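Local coordinates for alanine racemase (Enterococcus faecalis, PDB 3E6E), which belongs to the alanine racemase family, joining an N-terminal TIM-barrel-type domain to a C-terminal beta-rich domain, and holds the ligand DCS in this model, at residues 104-107 with 111-114; 131-136 with 146-151; 186-191 with 200-205. The protein carries 1 engineered substitution. All coordinates share one frame; numbering follows the deposited sequence.

Contact 1: 104-107 with 111-114; sequences VTVA and WLEA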
loop_
_atom_site.group_PDB
_atom_site.type_symbol
_atom_site.label_atom_id
_atom_site.label_comp_id
_atom_site.label_asym_id
_atom_site.label_seq_id
_atom_site.Cartn_x
_atom_site.Cartn_y
_atom_site.Cartn_z
ATOM N N VAL A 104 22.521 15.951 -2.736
ATOM C CA VAL A 104 21.681 15.542 -3.854
ATOM C C VAL A 104 22.437 14.726 -4.886
ATOM O O VAL A 104 23.654 14.853 -5.042
ATOM C CB VAL A 104 21.083 16.759 -4.591
ATOM C CG1 VAL A 104 20.323 17.643 -3.615
ATOM C CG2 VAL A 104 22.193 17.548 -5.276
ATOM N N THR A 105 21.697 13.892 -5.602
ATOM C CA THR A 105 22.283 13.075 -6.644
ATOM C C THR A 105 22.175 13.880 -7.921
ATOM O O THR A 105 21.254 14.666 -8.080
ATOM C CB THR A 105 21.516 11.746 -6.794
ATOM O OG1 THR A 105 21.572 11.033 -5.549
ATOM C CG2 THR A 105 22.125 10.891 -7.901
ATOM N N VAL A 106 23.133 13.706 -8.816
ATOM C CA VAL A 106 23.121 14.412 -10.091
ATOM C C VAL A 106 23.587 13.434 -11.159
ATOM O O VAL A 106 24.659 12.839 -11.040
ATOM C CB VAL A 106 24.041 15.672 -10.047
ATOM C CG1 VAL A 106 25.322 15.359 -9.333
ATOM C CG2 VAL A 106 24.345 16.138 -11.452
ATOM N N ALA A 107 22.771 13.255 -12.193
ATOM C CA ALA A 107 23.104 12.308 -13.247
ATOM C C ALA A 107 23.216 12.908 -14.646
ATOM O O ALA A 107 23.180 12.184 -15.642
ATOM C CB ALA A 107 22.083 11.185 -13.248
ATOM N N TRP A 111 21.654 19.476 -15.849
ATOM C CA TRP A 111 21.170 19.835 -14.510
ATOM C C TRP A 111 22.158 20.730 -13.760
ATOM O O TRP A 111 21.814 21.833 -13.328
ATOM C CB TRP A 111 20.922 18.567 -13.672
ATOM C CG TRP A 111 20.115 18.781 -12.395
ATOM C CD1 TRP A 111 18.754 18.739 -12.269
ATOM C CD2 TRP A 111 20.626 19.060 -11.077
ATOM N NE1 TRP A 111 18.387 18.971 -10.963
ATOM C CE2 TRP A 111 19.514 19.170 -10.211
ATOM C CE3 TRP A 111 21.911 19.225 -10.549
ATOM C CZ2 TRP A 111 19.648 19.439 -8.842
ATOM C CZ3 TRP A 111 22.044 19.492 -9.182
ATOM C CH2 TRP A 111 20.914 19.595 -8.346
ATOM N N LEU A 112 23.379 20.231 -13.597
ATOM C CA LEU A 112 24.440 20.949 -12.897
ATOM C C LEU A 112 24.598 22.414 -13.319
ATOM O O LEU A 112 24.555 23.316 -12.483
ATOM C CB LEU A 112 25.773 20.220 -13.096
ATOM C CG LEU A 112 26.098 19.058 -12.162
ATOM C CD1 LEU A 112 27.303 18.295 -12.686
ATOM C CD2 LEU A 112 26.364 19.601 -10.773
ATOM N N GLU A 113 24.785 22.643 -14.614
ATOM C CA GLU A 113 24.958 24.001 -15.114
ATOM C C GLU A 113 23.689 24.818 -14.921
ATOM O O GLU A 113 23.715 26.052 -14.956
ATOM C CB GLU A 113 25.372 23.983 -16.588
ATOM C CG GLU A 113 24.357 23.427 -17.553
ATOM C CD GLU A 113 25.015 22.971 -18.839
ATOM O OE1 GLU A 113 24.295 22.698 -19.828
ATOM O OE2 GLU A 113 26.265 22.874 -18.853
ATOM N N ALA A 114 22.580 24.121 -14.697
ATOM C CA ALA A 114 21.303 24.785 -14.478
ATOM C C ALA A 114 21.170 25.173 -13.006
ATOM O O ALA A 114 20.740 26.279 -12.690
ATOM C CB ALA A 114 20.162 23.874 -14.889
#
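V106 and L112 mark the closest approach of the two backbones, their CA atoms lying 7.2 Å apart. V104-V106 belongs to strand 103-106 and W111-A114 to helix 109-117, the first two elements of a beta-alpha-beta unit in the parallel sheet of a TIM-barrel-type domain. The strand turns V104 and V106 to the helix, while T105 between them points away from it and its OG1 is hydrogen-bonded to I85 O on the neighbouring strand 83-85.

All three contacts between the segments are apolar. CG2 of V106 sits in the fork of L112, 3.5 Å from its CG and 3.9 Å from its CD1, and the two side chains lie at about a right angle. This methyl is the V106 branch anti to the backbone N, which sends it to the helix; it also comes within 4.0 Å of W111 CE3.

The indole reaches back along the strand because W111 carries CG anti to its own backbone N (chi1 -166°), so that the six-membered ring lies beside the valine pair. Its NE1 is hydrogen-bonded to V89 O, which helps to hold the ring's rotation. Beyond the segments, L112 also packs on V155 of helix 145-158. At the far end of the indole, CH2 meets V104 CG2 at 3.9 Å.

Contact 2: 131-136 with 146-151; sequences LKVDTG and EETKQA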
loop_
_atom_site.group_PDB
_atom_site.type_symbol
_atom_site.label_atom_id
_atom_site.label_comp_id
_atom_site.label_asym_id
_atom_site.label_seq_id
_atom_site.Cartn_x
_atom_site.Cartn_y
_atom_site.Cartn_z
ATOM N N LEU A 131 27.805 12.551 -7.625
ATOM C CA LEU A 131 27.672 12.259 -9.048
ATOM C C LEU A 131 27.438 10.784 -9.306
ATOM O O LEU A 131 28.347 9.976 -9.165
ATOM C CB LEU A 131 28.923 12.738 -9.794
ATOM C CG LEU A 131 28.987 14.202 -10.252
ATOM C CD1 LEU A 131 28.447 15.112 -9.183
ATOM C CD2 LEU A 131 30.435 14.565 -10.586
ATOM N N LYS A 132 26.222 10.422 -9.694
ATOM C CA LYS A 132 25.952 9.012 -9.950
ATOM C C LYS A 132 26.291 8.618 -11.381
ATOM O O LYS A 132 25.800 9.212 -12.343
ATOM C CB LYS A 132 24.483 8.643 -9.664
ATOM C CG LYS A 132 24.251 7.110 -9.690
ATOM C CD LYS A 132 22.776 6.681 -9.661
ATOM C CE LYS A 132 22.638 5.146 -9.759
ATOM N NZ LYS A 132 21.219 4.661 -9.796
ATOM N N VAL A 133 27.139 7.606 -11.505
ATOM C CA VAL A 133 27.524 7.086 -12.802
ATOM C C VAL A 133 26.814 5.738 -13.031
ATOM O O VAL A 133 26.842 4.858 -12.174
ATOM C CB VAL A 133 29.071 6.935 -12.899
ATOM C CG1 VAL A 133 29.641 6.555 -11.559
ATOM C CG2 VAL A 133 29.439 5.894 -13.929
ATOM N N ASP A 134 26.146 5.605 -14.173
ATOM C CA ASP A 134 25.448 4.375 -14.497
ATOM C C ASP A 134 26.495 3.450 -15.032
ATOM O O ASP A 134 27.243 3.833 -15.923
ATOM C CB ASP A 134 24.397 4.590 -15.578
ATOM C CG ASP A 134 23.673 3.293 -15.960
ATOM O OD1 ASP A 134 24.148 2.191 -15.597
ATOM O OD2 ASP A 134 22.633 3.391 -16.639
ATOM N N THR A 135 26.524 2.226 -14.512
ATOM C CA THR A 135 27.518 1.240 -14.904
ATOM C C THR A 135 26.886 -0.101 -15.253
ATOM O O THR A 135 27.574 -1.086 -15.529
ATOM C CB THR A 135 28.515 1.047 -13.747
ATOM O OG1 THR A 135 27.808 0.646 -12.562
ATOM C CG2 THR A 135 29.239 2.362 -13.465
ATOM N N GLY A 136 25.557 -0.133 -15.241
ATOM C CA GLY A 136 24.827 -1.364 -15.004
ATOM C C GLY A 136 23.589 -1.149 -14.154
ATOM O O GLY A 136 23.661 -0.568 -13.072
ATOM N N GLU A 146 34.586 9.835 -19.467
ATOM C CA GLU A 146 34.802 11.216 -19.884
ATOM C C GLU A 146 33.644 12.102 -19.455
ATOM O O GLU A 146 33.840 13.260 -19.091
ATOM C CB GLU A 146 34.985 11.309 -21.403
ATOM C CG GLU A 146 33.885 10.667 -22.231
ATOM C CD GLU A 146 34.086 9.165 -22.450
ATOM O OE1 GLU A 146 33.381 8.601 -23.323
ATOM O OE2 GLU A 146 34.940 8.551 -21.758
ATOM N N GLU A 147 32.438 11.548 -19.499
ATOM C CA GLU A 147 31.245 12.280 -19.107
ATOM C C GLU A 147 31.310 12.678 -17.642
ATOM O O GLU A 147 30.924 13.789 -17.270
ATOM C CB GLU A 147 29.999 11.428 -19.346
ATOM C CG GLU A 147 29.480 11.498 -20.760
ATOM C CD GLU A 147 28.131 10.812 -20.924
ATOM O OE1 GLU A 147 27.291 10.918 -19.993
ATOM O OE2 GLU A 147 27.905 10.186 -21.992
ATOM N N THR A 148 31.795 11.763 -16.810
ATOM C CA THR A 148 31.895 12.046 -15.392
ATOM C C THR A 148 33.066 12.990 -15.159
ATOM O O THR A 148 33.007 13.858 -14.283
ATOM C CB THR A 148 32.088 10.755 -14.573
ATOM O OG1 THR A 148 33.480 10.466 -14.443
ATOM C CG2 THR A 148 31.401 9.594 -15.263
ATOM N N LYS A 149 34.122 12.816 -15.953
ATOM C CA LYS A 149 35.309 13.668 -15.873
ATOM C C LYS A 149 34.870 15.098 -16.114
ATOM O O LYS A 149 35.303 16.015 -15.423
ATOM C CB LYS A 149 36.329 13.274 -16.942
ATOM C CG LYS A 149 37.442 14.295 -17.160
ATOM C CD LYS A 149 38.464 14.288 -16.038
ATOM C CE LYS A 149 39.856 13.969 -16.580
ATOM N NZ LYS A 149 40.233 14.881 -17.699
ATOM N N GLN A 150 34.007 15.271 -17.109
ATOM C CA GLN A 150 33.467 16.577 -17.467
ATOM C C GLN A 150 32.603 17.111 -16.325
ATOM O O GLN A 150 32.689 18.286 -15.959
ATOM C CB GLN A 150 32.641 16.466 -18.768
ATOM C CG GLN A 150 31.585 17.551 -18.945
ATOM C CD GLN A 150 30.804 17.436 -20.249
ATOM O OE1 GLN A 150 30.206 16.393 -20.549
ATOM N NE2 GLN A 150 30.796 18.518 -21.029
ATOM N N ALA A 151 31.778 16.238 -15.761
ATOM C CA ALA A 151 30.898 16.617 -14.667
ATOM C C ALA A 151 31.733 17.020 -13.459
ATOM O O ALA A 151 31.510 18.058 -12.835
ATOM C CB ALA A 151 29.994 15.449 -14.311
#
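L131 and V133, two residues apart, point at A151 and T148, one helical turn apart on helix 145-158. The pairing belongs to the beta-alpha-beta unit that runs from strand 129-132 through this helix to strand 165-167, in the parallel sheet of the TIM-barrel-type domain. V133 and T148 bring the backbones nearest, with 7.1 Å between their CA atoms.

Apolar packing does the joining. L131 holds CG anti to its carbonyl carbon (chi1 -86°), and its two methyls divide the work: CD2 lies 3.9 Å from A151 CB, while CD1 turns to the sheet neighbour V106. The same CD2 is 4.0 Å from A151 C, so the leucine leans on helix backbone as well as on the methyl. V133 makes a looser meeting, its CB being 4.3 Å from T148 CG2.

None of the hydrogen bonds runs between the two segments. T148 OG1 bonds to P145 O in the preceding turn, leaving its methyl as the part offered to V133. Further along, D134 OD1 accepts from G136 N at 2.7 Å in an Asx turn. That bond is almost straight, with an N-H...O angle of 177°, and the donor comes nearly along the C-O direction of the carboxylate. V133 O and T135 OG1 both bond T168 OG1, which ties both V133 and the turn to T168, just past strand 165-167.

Since the four touching residues are buried and meet only through carbon, the seating of the helix on the strand probably depends on shape and burial, whereas polar groups are satisfied within the segments or by neighbours such as P145 and T168.

Contact 3: 186-191 with 200-205; sequences GRFKAV and RYVHVS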
loop_
_atom_site.group_PDB
_atom_site.type_symbol
_atom_site.label_atom_id
_atom_site.label_comp_id
_atom_site.label_asym_id
_atom_site.label_seq_id
_atom_site.Cartn_x
_atom_site.Cartn_y
_atom_site.Cartn_z
ATOM N N GLY A 186 33.996 -3.182 -12.968
ATOM C CA GLY A 186 34.973 -2.775 -13.956
ATOM C C GLY A 186 34.705 -1.372 -14.474
ATOM O O GLY A 186 35.553 -0.492 -14.348
ATOM N N ARG A 187 33.525 -1.155 -15.045
ATOM C CA ARG A 187 33.157 0.150 -15.578
ATOM C C ARG A 187 33.329 1.266 -14.550
ATOM O O ARG A 187 33.657 2.396 -14.903
ATOM C CB ARG A 187 31.703 0.148 -16.071
ATOM C CG ARG A 187 31.411 -0.732 -17.291
ATOM C CD ARG A 187 29.938 -0.618 -17.704
ATOM N NE ARG A 187 29.585 -1.505 -18.816
ATOM C CZ ARG A 187 28.367 -1.593 -19.355
ATOM N NH1 ARG A 187 27.372 -0.849 -18.884
ATOM N NH2 ARG A 187 28.144 -2.416 -20.373
ATOM N N PHE A 188 33.106 0.959 -13.277
ATOM C CA PHE A 188 33.239 1.978 -12.248
ATOM C C PHE A 188 34.698 2.214 -11.911
ATOM O O PHE A 188 35.046 3.231 -11.306
ATOM C CB PHE A 188 32.483 1.587 -10.976
ATOM C CG PHE A 188 32.395 2.699 -9.968
ATOM C CD1 PHE A 188 31.656 3.845 -10.242
ATOM C CD2 PHE A 188 33.071 2.617 -8.766
ATOM C CE1 PHE A 188 31.598 4.889 -9.328
ATOM C CE2 PHE A 188 33.019 3.651 -7.850
ATOM C CZ PHE A 188 32.286 4.787 -8.127
ATOM N N LYS A 189 35.554 1.265 -12.277
ATOM C CA LYS A 189 36.975 1.430 -12.019
ATOM C C LYS A 189 37.460 2.445 -13.045
ATOM O O LYS A 189 38.165 3.398 -12.714
ATOM C CB LYS A 189 37.733 0.110 -12.183
ATOM C CG LYS A 189 39.090 0.128 -11.501
ATOM C CD LYS A 189 39.912 -1.153 -11.687
ATOM C CE LYS A 189 39.359 -2.352 -10.905
ATOM N NZ LYS A 189 38.267 -3.119 -11.604
ATOM N N ALA A 190 37.035 2.251 -14.290
ATOM C CA ALA A 190 37.407 3.136 -15.380
ATOM C C ALA A 190 37.053 4.572 -15.037
ATOM O O ALA A 190 37.886 5.474 -15.137
ATOM C CB ALA A 190 36.690 2.718 -16.649
ATOM N N VAL A 191 35.821 4.767 -14.613
ATOM C CA VAL A 191 35.299 6.085 -14.271
ATOM C C VAL A 191 36.226 6.809 -13.301
ATOM O O VAL A 191 36.605 7.972 -13.545
ATOM C CB VAL A 191 33.894 5.991 -13.650
ATOM C CG1 VAL A 191 33.414 7.365 -13.210
ATOM C CG2 VAL A 191 32.917 5.367 -14.634
ATOM N N ARG A 200 34.847 13.073 -0.596
ATOM C CA ARG A 200 34.742 12.480 0.730
ATOM C C ARG A 200 34.203 11.072 0.687
ATOM O O ARG A 200 34.679 10.200 1.408
ATOM C CB ARG A 200 33.831 13.321 1.620
ATOM C CG ARG A 200 33.890 12.954 3.099
ATOM C CD ARG A 200 32.928 13.811 3.921
ATOM N NE ARG A 200 32.977 15.227 3.540
ATOM C CZ ARG A 200 32.266 16.194 4.120
ATOM N NH1 ARG A 200 31.443 15.909 5.127
ATOM N NH2 ARG A 200 32.356 17.442 3.668
ATOM N N TYR A 201 33.204 10.851 -0.162
ATOM C CA TYR A 201 32.562 9.540 -0.281
ATOM C C TYR A 201 32.685 8.853 -1.642
ATOM O O TYR A 201 32.466 9.457 -2.688
ATOM C CB TYR A 201 31.079 9.664 0.077
ATOM C CG TYR A 201 30.828 10.148 1.480
ATOM C CD1 TYR A 201 30.243 11.390 1.714
ATOM C CD2 TYR A 201 31.142 9.353 2.576
ATOM C CE1 TYR A 201 29.969 11.829 3.013
ATOM C CE2 TYR A 201 30.874 9.779 3.877
ATOM C CZ TYR A 201 30.283 11.016 4.091
ATOM O OH TYR A 201 29.979 11.422 5.376
ATOM N N VAL A 202 33.040 7.577 -1.614
ATOM C CA VAL A 202 33.167 6.799 -2.830
ATOM C C VAL A 202 32.428 5.513 -2.493
ATOM O O VAL A 202 32.975 4.612 -1.856
ATOM C CB VAL A 202 34.649 6.542 -3.151
ATOM C CG1 VAL A 202 34.790 5.929 -4.546
ATOM C CG2 VAL A 202 35.411 7.851 -3.058
ATOM N N HIS A 203 31.166 5.448 -2.910
ATOM C CA HIS A 203 30.317 4.308 -2.592
ATOM C C HIS A 203 29.610 3.587 -3.722
ATOM O O HIS A 203 29.098 4.197 -4.657
ATOM C CB HIS A 203 29.291 4.738 -1.550
ATOM C CG HIS A 203 28.656 6.067 -1.824
ATOM N ND1 HIS A 203 27.441 6.197 -2.461
ATOM C CD2 HIS A 203 29.046 7.323 -1.501
ATOM C CE1 HIS A 203 27.106 7.475 -2.513
ATOM N NE2 HIS A 203 28.063 8.179 -1.937
ATOM N N VAL A 204 29.561 2.264 -3.597
ATOM C CA VAL A 204 28.937 1.409 -4.599
ATOM C C VAL A 204 28.133 0.294 -3.935
ATOM O O VAL A 204 27.213 -0.251 -4.533
ATOM C CB VAL A 204 30.013 0.738 -5.483
ATOM C CG1 VAL A 204 31.003 1.775 -5.970
ATOM C CG2 VAL A 204 30.739 -0.346 -4.693
ATOM N N SER A 205 28.501 -0.021 -2.692
ATOM C CA SER A 205 27.906 -1.099 -1.906
ATOM C C SER A 205 26.509 -0.966 -1.322
ATOM O O SER A 205 26.149 0.065 -0.765
ATOM C CB SER A 205 28.838 -1.456 -0.756
ATOM O OG SER A 205 30.105 -1.837 -1.237
#
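F188 carries this contact, projecting from helix 179-193 onto V202 and V204 at strand 201-203. The two elements close the beta-alpha-beta unit that starts with strand 165-167, and strand 201-203 is an outermost strand of the parallel sheet as counted in this chain. At the nearest point, F188 to V204, the CA atoms are 8.8 Å apart, a separation that a large ring can bridge.

Starting from G186, the carbonyl O takes two backbone donors, K189 N at 2.7 Å and A190 N at 3.1 Å, and so ties down the turn that bears F188. R187 heads elsewhere: its NH2 forms a salt bridge with E263 OE2 of the second subunit, which links this helix to the dimer partner.

F188 comes next and leaves the helix with CG anti to the backbone N (chi1 -170°), throwing the ring out to the sheet. One side of the ring does the touching. CE2 is 3.3 Å from V204 CG1, and CD2 follows at 3.6 Å, so this methyl meets the ring obliquely along that bond. V191, one turn on, looks to V133 and T148, joining the helix to the preceding unit.

Between the two valines of the second segment, H203 points away from the helix. Its ring is held by NE2 bonded to H130 ND1 and by ND1 bonded to NH1 of R222, a residue of the DCS pocket; the strand thus has packing on one side and a polar link toward the pocket on the other. The last touch is a light one: V202 CG1 lies 4.4 Å from F188 CE2, at the edge of the phenyl ring and near its plane.

Overall arrangement
The three contacts repeat one arrangement, helix against strand, around the same parallel sheet and in series along the chain. Contacts 1 and 2 have centres about 12 Å apart and join through adjacent strands: V106 O lies 3.2 Å from K132 N, a probable hydrogen bond. Contacts 2 and 3, centred about 10 Å apart, share packing through V133, whose CG1 is 3.4 Å from F188 CE1. Contacts 1 and 3 do not touch, their nearest atoms being about 7 Å apart. The distance to bound DCS shrinks in the same order, from about 13 Å for the V104 side chain through about 11 Å for V133 to about 9 Å for V204.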